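Local atomic coordinates of butyryl-CoA dehydrogenase (Marinomonas mediterranea, PDB entry 6CXT), a protein that belongs to the acyl-CoA dehydrogenase family of flavoproteins and holds flavin-adenine dinucleotide in a fold of two helical domains around a beta domain. Residues A326-G331 against K354-S359; A253-L258 against V290-A295; Y147-G152 against N216-K221. All coordinates share one frame; numbering follows the deposited sequence. Where two conformers were deposited one is given.

Contact 1: A326-G331 against K354-S359; sequences AFVQSG and KDALGS. With EDO (1,2-ethanediol), chain E.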
loop_
_atom_site.group_PDB
_atom_site.type_symbol
_atom_site.label_atom_id
_atom_site.label_comp_id
_atom_site.label_asym_id
_atom_site.label_seq_id
_atom_site.Cartn_x
_atom_site.Cartn_y
_atom_site.Cartn_z
ATOM N N ALA B 326 -11.917 3.143 0.003
ATOM C CA ALA B 326 -12.214 1.967 0.845
ATOM C C ALA B 326 -13.135 0.992 0.097
ATOM O O ALA B 326 -12.992 -0.215 0.215
ATOM C CB ALA B 326 -12.807 2.389 2.195
ATOM N N PHE B 327 -14.050 1.529 -0.721
ATOM C CA PHE B 327 -15.024 0.736 -1.413
ATOM C C PHE B 327 -14.335 -0.094 -2.494
ATOM O O PHE B 327 -14.646 -1.269 -2.665
ATOM C CB PHE B 327 -16.198 1.623 -1.935
ATOM C CG PHE B 327 -17.352 0.873 -2.550
ATOM C CD1 PHE B 327 -17.714 -0.430 -2.136
ATOM C CD2 PHE B 327 -18.171 1.532 -3.495
ATOM C CE1 PHE B 327 -18.844 -1.091 -2.681
ATOM C CE2 PHE B 327 -19.265 0.870 -4.046
ATOM C CZ PHE B 327 -19.602 -0.441 -3.645
ATOM N N VAL B 328 -13.350 0.471 -3.178
ATOM C CA VAL B 328 -12.572 -0.317 -4.154
ATOM C C VAL B 328 -11.827 -1.467 -3.408
ATOM O O VAL B 328 -11.842 -2.627 -3.847
ATOM C CB VAL B 328 -11.529 0.614 -4.889
ATOM C CG1 VAL B 328 -10.480 -0.207 -5.661
ATOM C CG2 VAL B 328 -12.271 1.533 -5.894
ATOM N N GLN B 329 -11.216 -1.159 -2.280
ATOM C CA GLN B 329 -10.477 -2.187 -1.546
ATOM C C GLN B 329 -11.444 -3.270 -1.033
ATOM O O GLN B 329 -11.111 -4.450 -1.058
ATOM C CB GLN B 329 -9.697 -1.561 -0.397
ATOM C CG GLN B 329 -8.633 -0.548 -0.843
ATOM C CD GLN B 329 -8.018 0.174 0.322
ATOM O OE1 GLN B 329 -8.588 1.157 0.833
ATOM N NE2 GLN B 329 -6.852 -0.272 0.749
ATOM N N SER B 330 -12.608 -2.834 -0.563
ATOM C CA SER B 330 -13.646 -3.751 -0.079
ATOM C C SER B 330 -14.089 -4.732 -1.202
ATOM O O SER B 330 -14.193 -5.956 -0.999
ATOM C CB SER B 330 -14.862 -2.940 0.419
ATOM O OG SER B 330 -15.861 -3.856 0.935
ATOM N N GLY B 331 -14.339 -4.182 -2.415
ATOM C CA GLY B 331 -14.717 -5.004 -3.558
ATOM C C GLY B 331 -13.622 -6.037 -3.885
ATOM O O GLY B 331 -13.931 -7.199 -4.177
ATOM N N LYS B 354 -17.009 -3.612 -9.273
ATOM C CA LYS B 354 -17.472 -2.975 -10.531
ATOM C C LYS B 354 -18.062 -1.595 -10.242
ATOM O O LYS B 354 -17.798 -0.634 -10.974
ATOM C CB LYS B 354 -18.494 -3.893 -11.238
ATOM C CG LYS B 354 -17.816 -5.161 -11.796
ATOM C CD LYS B 354 -18.768 -5.915 -12.702
ATOM C CE LYS B 354 -19.818 -6.620 -11.859
ATOM N NZ LYS B 354 -20.825 -7.160 -12.822
ATOM N N ASP B 355 -18.810 -1.503 -9.162
ATOM C CA ASP B 355 -19.454 -0.254 -8.763
ATOM C C ASP B 355 -18.483 0.674 -8.128
ATOM O O ASP B 355 -18.534 1.891 -8.382
ATOM C CB ASP B 355 -20.634 -0.525 -7.796
ATOM C CG ASP B 355 -21.746 -1.323 -8.474
ATOM O OD1 ASP B 355 -21.746 -1.497 -9.741
ATOM O OD2 ASP B 355 -22.655 -1.795 -7.756
ATOM N N ALA B 356 -17.571 0.123 -7.307
ATOM C CA ALA B 356 -16.601 0.926 -6.584
ATOM C C ALA B 356 -15.677 1.691 -7.528
ATOM O O ALA B 356 -15.296 2.852 -7.244
ATOM C CB ALA B 356 -15.757 0.071 -5.613
ATOM N N LEU B 357 -15.319 1.054 -8.641
ATOM C CA LEU B 357 -14.392 1.691 -9.561
ATOM C C LEU B 357 -15.039 2.955 -10.218
ATOM O O LEU B 357 -14.300 3.853 -10.631
ATOM C CB LEU B 357 -13.894 0.720 -10.622
ATOM C CG LEU B 357 -12.778 -0.192 -10.019
ATOM C CD1 LEU B 357 -12.557 -1.451 -10.868
ATOM C CD2 LEU B 357 -11.471 0.605 -9.824
ATOM N N GLY B 358 -16.361 2.968 -10.305
ATOM C CA GLY B 358 -17.112 4.196 -10.691
ATOM C C GLY B 358 -16.922 5.293 -9.631
ATOM O O GLY B 358 -16.656 6.457 -9.977
ATOM N N SER B 359 -17.017 4.909 -8.342
ATOM C CA SER B 359 -17.071 5.866 -7.235
ATOM C C SER B 359 -15.758 6.687 -7.077
ATOM O O SER B 359 -15.820 7.788 -6.491
ATOM C CB SER B 359 -17.447 5.206 -5.919
ATOM O OG SER B 359 -16.280 4.543 -5.381
HETATM C C1 EDO E . -26.404 -2.374 -10.748
HETATM O O1 EDO E . -27.133 -1.138 -10.777
HETATM C C2 EDO E . -25.979 -2.847 -9.336
HETATM O O2 EDO E . -25.146 -1.787 -8.811
#
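The methyl group of Ala356 is the bump of this contact, and Phe327 and Val328 form the hollow that takes it. CB of Ala356 lies over one face of the Phe327 ring, offset toward the rim, 3.7 Å from the ring centroid, a CH-pi contact. CG of Phe327 is anti to the backbone N (chi1 -174°), which places it against the Ala356 methyl. The floor of the hollow is backbone: CB of Ala356 is 3.4 Å from Phe327 O. Its far wall is CG2 of Val328, 3.8 Å from Ala356 CB. Consistent with so small a knob, the axes of the two antiparallel segments approach to 8.1 Å. Both belong to the C-terminal helical domain of the acyl-CoA dehydrogenase fold, on helices 313-338 and 351-359. On the Val328 side, CD2 of Leu357 meets CG2 of Val328 more loosely, at 4.1 Å. OG of Ser359 sits at the edge of the Phe327 ring and donates to Ala356 O at 2.7 Å, in the carbonyl plane and on a lone pair. Phe250 of helix 248-267 also meets the Phe327 ring. Asp355 CB touches CE2 of the ring, while Asp355 OD2 accepts a hydrogen bond from O2 of 1,2-ethanediol, probably a crystallisation additive.

Contact 2: A253-L258 against V290-A295; sequences AMQRDL and VRLESA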
loop_
_atom_site.group_PDB
_atom_site.type_symbol
_atom_site.label_atom_id
_atom_site.label_comp_id
_atom_site.label_asym_id
_atom_site.label_seq_id
_atom_site.Cartn_x
_atom_site.Cartn_y
_atom_site.Cartn_z
ATOM N N ALA B 253 -22.949 -0.109 1.525
ATOM C CA ALA B 253 -22.556 -1.243 0.706
ATOM C C ALA B 253 -21.328 -1.976 1.339
ATOM O O ALA B 253 -21.247 -3.212 1.292
ATOM C CB ALA B 253 -22.259 -0.828 -0.735
ATOM N N MET B 254 -20.412 -1.226 1.921
ATOM C CA MET B 254 -19.206 -1.820 2.545
ATOM C C MET B 254 -19.584 -2.603 3.816
ATOM O O MET B 254 -18.962 -3.606 4.079
ATOM C CB MET B 254 -18.151 -0.734 2.872
ATOM C CG MET B 254 -17.416 -0.352 1.564
ATOM S SD MET B 254 -16.090 0.776 2.015
ATOM C CE MET B 254 -16.965 2.330 2.294
ATOM N N GLN B 255 -20.558 -2.131 4.582
ATOM C CA GLN B 255 -21.037 -2.905 5.784
ATOM C C GLN B 255 -21.545 -4.257 5.312
ATOM O O GLN B 255 -21.203 -5.305 5.887
ATOM C CB GLN B 255 -22.143 -2.154 6.562
ATOM C CG GLN B 255 -22.545 -2.900 7.858
ATOM C CD GLN B 255 -21.357 -3.042 8.826
ATOM O OE1 GLN B 255 -20.812 -2.039 9.287
ATOM N NE2 GLN B 255 -20.953 -4.279 9.139
ATOM N N ARG B 256 -22.261 -4.258 4.186
ATOM C CA ARG B 256 -22.732 -5.499 3.578
ATOM C C ARG B 256 -21.600 -6.426 3.121
ATOM O O ARG B 256 -21.616 -7.620 3.446
ATOM C CB ARG B 256 -23.739 -5.259 2.427
ATOM C CG ARG B 256 -24.196 -6.596 1.792
ATOM C CD ARG B 256 -25.229 -6.422 0.636
ATOM N NE ARG B 256 -24.679 -5.591 -0.446
ATOM C CZ ARG B 256 -25.106 -4.365 -0.776
ATOM N NH1 ARG B 256 -26.141 -3.769 -0.139
ATOM N NH2 ARG B 256 -24.524 -3.743 -1.806
ATOM N N ASP B 257 -20.635 -5.903 2.363
ATOM C CA ASP B 257 -19.427 -6.645 2.029
ATOM C C ASP B 257 -18.784 -7.290 3.272
ATOM O O ASP B 257 -18.425 -8.473 3.258
ATOM C CB ASP B 257 -18.341 -5.715 1.415
ATOM C CG ASP B 257 -18.626 -5.330 -0.061
ATOM O OD1 ASP B 257 -19.542 -5.939 -0.708
ATOM O OD2 ASP B 257 -17.871 -4.434 -0.583
ATOM N N LEU B 258 -18.611 -6.498 4.306
ATOM C CA LEU B 258 -17.945 -6.967 5.532
ATOM C C LEU B 258 -18.746 -8.102 6.200
ATOM O O LEU B 258 -18.180 -9.131 6.547
ATOM C CB LEU B 258 -17.751 -5.812 6.490
ATOM C CG LEU B 258 -17.138 -6.143 7.860
ATOM C CD1 LEU B 258 -15.745 -6.775 7.669
ATOM C CD2 LEU B 258 -17.007 -4.856 8.694
ATOM N N VAL B 290 -11.613 -1.928 9.766
ATOM C CA VAL B 290 -10.918 -0.674 10.113
ATOM C C VAL B 290 -11.254 0.446 9.082
ATOM O O VAL B 290 -11.669 1.570 9.455
ATOM C CB VAL B 290 -9.400 -0.881 10.198
ATOM C CG1 VAL B 290 -8.674 0.482 10.419
ATOM C CG2 VAL B 290 -9.065 -1.891 11.335
ATOM N N ARG B 291 -11.046 0.122 7.819
ATOM C CA ARG B 291 -11.273 1.118 6.771
ATOM C C ARG B 291 -12.751 1.558 6.730
ATOM O O ARG B 291 -13.026 2.728 6.475
ATOM C CB ARG B 291 -10.821 0.563 5.413
ATOM C CG ARG B 291 -9.276 0.463 5.330
ATOM C CD ARG B 291 -8.877 0.092 3.868
ATOM N NE ARG B 291 -9.690 -1.055 3.347
ATOM C CZ ARG B 291 -9.266 -2.326 3.223
ATOM N NH1 ARG B 291 -8.044 -2.665 3.608
ATOM N NH2 ARG B 291 -10.110 -3.258 2.735
ATOM N N LEU B 292 -13.672 0.642 7.056
ATOM C CA LEU B 292 -15.066 0.988 7.102
ATOM C C LEU B 292 -15.413 1.896 8.293
ATOM O O LEU B 292 -16.131 2.904 8.136
ATOM C CB LEU B 292 -15.915 -0.292 7.126
ATOM C CG LEU B 292 -17.435 -0.071 7.282
ATOM C CD1 LEU B 292 -17.962 0.857 6.153
ATOM C CD2 LEU B 292 -18.127 -1.430 7.167
ATOM N N GLU B 293 -14.922 1.563 9.492
ATOM C CA GLU B 293 -15.176 2.468 10.644
ATOM C C GLU B 293 -14.660 3.869 10.342
ATOM O O GLU B 293 -15.349 4.867 10.585
ATOM C CB GLU B 293 -14.573 1.952 11.974
ATOM C CG GLU B 293 -15.037 2.826 13.149
ATOM C CD GLU B 293 -14.197 2.647 14.419
ATOM O OE1 GLU B 293 -13.238 3.427 14.613
ATOM O OE2 GLU B 293 -14.474 1.704 15.206
ATOM N N SER B 294 -13.445 3.919 9.807
ATOM C CA SER B 294 -12.834 5.151 9.411
ATOM C C SER B 294 -13.707 5.933 8.396
ATOM O O SER B 294 -14.000 7.117 8.636
ATOM C CB SER B 294 -11.497 4.827 8.762
ATOM O OG SER B 294 -10.930 6.012 8.184
ATOM N N ALA B 295 -14.103 5.280 7.296
ATOM C CA ALA B 295 -14.864 5.977 6.216
ATOM C C ALA B 295 -16.212 6.489 6.759
ATOM O O ALA B 295 -16.630 7.634 6.444
ATOM C CB ALA B 295 -15.072 5.038 5.036
#
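Leu292 packs against Met254, Gln255 and Leu258, joining two antiparallel segments on helices 248-267 and 279-306 of the C-terminal helical domain of the acyl-CoA dehydrogenase fold. The segment axes stay 10.3 Å apart, so side chains bridge the space and no hydrogen bond joins the two segments. The apolar contacts centre on the two methyls of Leu292. CG of Leu292 is anti to the backbone N (chi1 176°), which carries it toward segment 253-258. Leu292 CD1 meets CB of Met254 at 3.7 Å. Leu292 CD2 meets CD2 of Leu258 at 3.9 Å. Met254 adds a looser contact: the chain bends at chi3 (-77°), and Met254 CE comes within 4.3 Å of Ala295 CB. Met254 also packs on Ala326 and Phe327 of helix 313-338, so a third helix shares this core. The polar part lies with Gln255. Its side chain crosses that of Leu292 at about a right angle. Its OE1 is hydrogen-bonded to Arg296 NH2, which links the helices just beyond the segments, and its NE2 to Asn259 OD1. Ser294 OG is hydrogen-bonded to Ser294 OG of a neighbouring subunit. Within the contact, Gln255 OE1 rests 3.5 Å from the CD2 methyl of Leu292.

Contact 3: Y147-G152 against N216-K221; sequences YYVLNG and NCTIHK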
loop_
_atom_site.group_PDB
_atom_site.type_symbol
_atom_site.label_atom_id
_atom_site.label_comp_id
_atom_site.label_asym_id
_atom_site.label_seq_id
_atom_site.Cartn_x
_atom_site.Cartn_y
_atom_site.Cartn_z
ATOM N N TYR B 147 -35.039 34.899 -23.078
ATOM C CA TYR B 147 -34.740 33.462 -23.322
ATOM C C TYR B 147 -33.254 33.286 -23.437
ATOM O O TYR B 147 -32.516 34.240 -23.706
ATOM C CB TYR B 147 -35.428 32.925 -24.606
ATOM C CG TYR B 147 -36.919 32.938 -24.505
ATOM C CD1 TYR B 147 -37.675 34.111 -24.823
ATOM C CD2 TYR B 147 -37.605 31.795 -24.072
ATOM C CE1 TYR B 147 -39.064 34.119 -24.683
ATOM C CE2 TYR B 147 -38.990 31.797 -23.939
ATOM C CZ TYR B 147 -39.711 32.957 -24.247
ATOM O OH TYR B 147 -41.061 32.890 -24.109
ATOM N N TYR B 148 -32.806 32.043 -23.236
ATOM C CA TYR B 148 -31.431 31.700 -23.521
ATOM C C TYR B 148 -31.427 30.622 -24.537
ATOM O O TYR B 148 -32.326 29.823 -24.529
ATOM C CB TYR B 148 -30.754 31.186 -22.261
ATOM C CG TYR B 148 -30.292 32.265 -21.336
ATOM C CD1 TYR B 148 -29.039 32.860 -21.507
ATOM C CD2 TYR B 148 -31.099 32.677 -20.282
ATOM C CE1 TYR B 148 -28.596 33.856 -20.635
ATOM C CE2 TYR B 148 -30.667 33.650 -19.390
ATOM C CZ TYR B 148 -29.429 34.242 -19.573
ATOM O OH TYR B 148 -29.030 35.223 -18.685
ATOM N N VAL B 149 -30.460 30.660 -25.437
ATOM C CA VAL B 149 -30.278 29.621 -26.420
ATOM C C VAL B 149 -29.020 28.837 -26.002
ATOM O O VAL B 149 -27.901 29.403 -25.940
ATOM C CB VAL B 149 -30.131 30.239 -27.823
ATOM C CG1 VAL B 149 -29.827 29.213 -28.910
ATOM C CG2 VAL B 149 -31.423 31.016 -28.167
ATOM N N LEU B 150 -29.209 27.526 -25.810
ATOM C CA LEU B 150 -28.147 26.633 -25.293
ATOM C C LEU B 150 -27.662 25.747 -26.414
ATOM O O LEU B 150 -28.470 25.184 -27.192
ATOM C CB LEU B 150 -28.674 25.804 -24.128
ATOM C CG LEU B 150 -28.510 26.382 -22.722
ATOM C CD1 LEU B 150 -29.411 27.593 -22.425
ATOM C CD2 LEU B 150 -28.726 25.291 -21.680
ATOM N N ASN B 151 -26.342 25.649 -26.526
ATOM C CA ASN B 151 -25.771 24.886 -27.549
ATOM C C ASN B 151 -24.551 24.100 -27.051
ATOM O O ASN B 151 -23.581 24.709 -26.620
ATOM C CB ASN B 151 -25.350 25.819 -28.659
ATOM C CG ASN B 151 -25.364 25.144 -29.985
ATOM O OD1 ASN B 151 -26.425 24.806 -30.526
ATOM N ND2 ASN B 151 -24.175 24.910 -30.520
ATOM N N GLY B 152 -24.575 22.766 -27.151
ATOM C CA GLY B 152 -23.327 21.988 -26.863
ATOM C C GLY B 152 -23.673 20.540 -26.507
ATOM O O GLY B 152 -24.854 20.199 -26.350
ATOM N N ASN B 216 -29.194 24.195 -30.178
ATOM C CA ASN B 216 -29.995 25.446 -30.153
ATOM C C ASN B 216 -31.274 25.283 -29.389
ATOM O O ASN B 216 -32.375 25.421 -29.930
ATOM C CB ASN B 216 -30.241 25.963 -31.595
ATOM C CG ASN B 216 -28.956 26.538 -32.223
ATOM O OD1 ASN B 216 -28.246 27.362 -31.616
ATOM N ND2 ASN B 216 -28.638 26.091 -33.427
ATOM N N CYS B 217 -31.139 24.948 -28.117
ATOM C CA CYS B 217 -32.271 24.738 -27.258
ATOM C C CYS B 217 -32.595 26.098 -26.704
ATOM O O CYS B 217 -31.722 26.736 -26.086
ATOM C CB CYS B 217 -31.903 23.784 -26.090
ATOM S SG CYS B 217 -31.727 22.109 -26.718
ATOM N N THR B 218 -33.857 26.508 -26.871
ATOM C CA THR B 218 -34.356 27.750 -26.303
ATOM C C THR B 218 -35.080 27.560 -25.040
ATOM O O THR B 218 -36.089 26.835 -24.962
ATOM C CB THR B 218 -35.227 28.483 -27.379
ATOM O OG1 THR B 218 -34.342 28.757 -28.457
ATOM C CG2 THR B 218 -35.808 29.770 -26.818
ATOM N N ILE B 219 -34.615 28.227 -23.993
ATOM C CA ILE B 219 -35.376 28.143 -22.754
ATOM C C ILE B 219 -35.619 29.540 -22.145
ATOM O O ILE B 219 -34.781 30.445 -22.294
ATOM C CB ILE B 219 -34.653 27.267 -21.677
ATOM C CG1 ILE B 219 -33.262 27.838 -21.420
ATOM C CG2 ILE B 219 -34.496 25.794 -22.143
ATOM C CD1 ILE B 219 -32.599 27.199 -20.223
ATOM N N HIS B 220 -36.714 29.656 -21.416
ATOM C CA HIS B 220 -37.048 30.905 -20.771
ATOM C C HIS B 220 -36.051 31.173 -19.655
ATOM O O HIS B 220 -35.600 30.246 -18.984
ATOM C CB HIS B 220 -38.455 30.871 -20.207
ATOM C CG HIS B 220 -38.942 32.219 -19.796
ATOM N ND1 HIS B 220 -38.970 32.632 -18.484
ATOM C CD2 HIS B 220 -39.364 33.276 -20.533
ATOM C CE1 HIS B 220 -39.410 33.878 -18.426
ATOM N NE2 HIS B 220 -39.657 34.290 -19.655
ATOM N N LYS B 221 -35.717 32.441 -19.459
ATOM C CA LYS B 221 -34.769 32.844 -18.421
ATOM C C LYS B 221 -35.174 32.430 -17.010
ATOM O O LYS B 221 -34.292 32.281 -16.176
ATOM C CB LYS B 221 -34.503 34.355 -18.467
ATOM C CG LYS B 221 -35.692 35.174 -17.985
ATOM C CD LYS B 221 -35.368 36.655 -18.000
ATOM C CE LYS B 221 -36.597 37.451 -17.589
ATOM N NZ LYS B 221 -36.280 38.897 -17.696
#
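Leu150 and Ile219 meet on the buried side of this strand pair, CD1 to CD1 at 3.9 Å. CG1 of Ile219 lies between its backbone N and carbonyl carbon (chi1 57°), turned toward Leu150 CD1. Tyr148 and Cys217 project to the same face. Phe184 of strand 181-187 packs on Leu150 and Ile219, and its ring meets that of Tyr148 edge-to-face. In the backbone, Tyr148 and Ile219 form a hydrogen-bonded pair, N to O both ways, and Tyr148 N to Ile219 O is 2.7 Å. Leu150 and Cys217 form the next such pair, with Leu150 N to Cys217 O at 2.6 Å. Val149 and Thr218 are the non-hydrogen-bonded pair between them. These are antiparallel strands of the beta domain in the middle of the acyl-CoA dehydrogenase fold, where 147-158 runs between 140-144 and 209-220. Near one end the ladder is interrupted: Asn216 and Cys217 both face Leu150, a G1 beta bulge. Asn216 N turns to a side chain there, donating to Asn151 OD1 at 2.9 Å in the plane of the amide carbonyl. At the margin of the buried face, CB of Lys221 reaches CE2 of Tyr148.

The face of Val149 and the exposed Thr218 has fewer apolar contacts. Thr218 OG1 is 3.7 Å from CG2 of Val149. CG1 of Val149 lies 3.6 Å from Asn216 OD1. At the far end the exposed Tyr147 offers a ring face to the edge of His220, a T-shaped pair with planes at 83°. CD2 of His220 sits over that face, offset toward the rim, 3.7 Å from Tyr147 CE2.

Contacts 1 and 2 belong to the helical core, and contact 3 to a partly buried sheet with exposed residues. Contacts 1 and 2 touch: Ser330 OG lies 2.6 Å from Asp257 OD2, a probable hydrogen bond, and Met254 also joins the two. Helix 313-338 of contact 1 follows helix 279-306 of contact 2 in the chain. Both rely on apolar side chains, with no hydrogen bond between their segments; contact 1 is the closer helix pair. Contact 3 depends mainly on backbone hydrogen bonds. Its centre is about 38 Å from that of contact 1 and about 45 Å from that of contact 2, across the chain's centre.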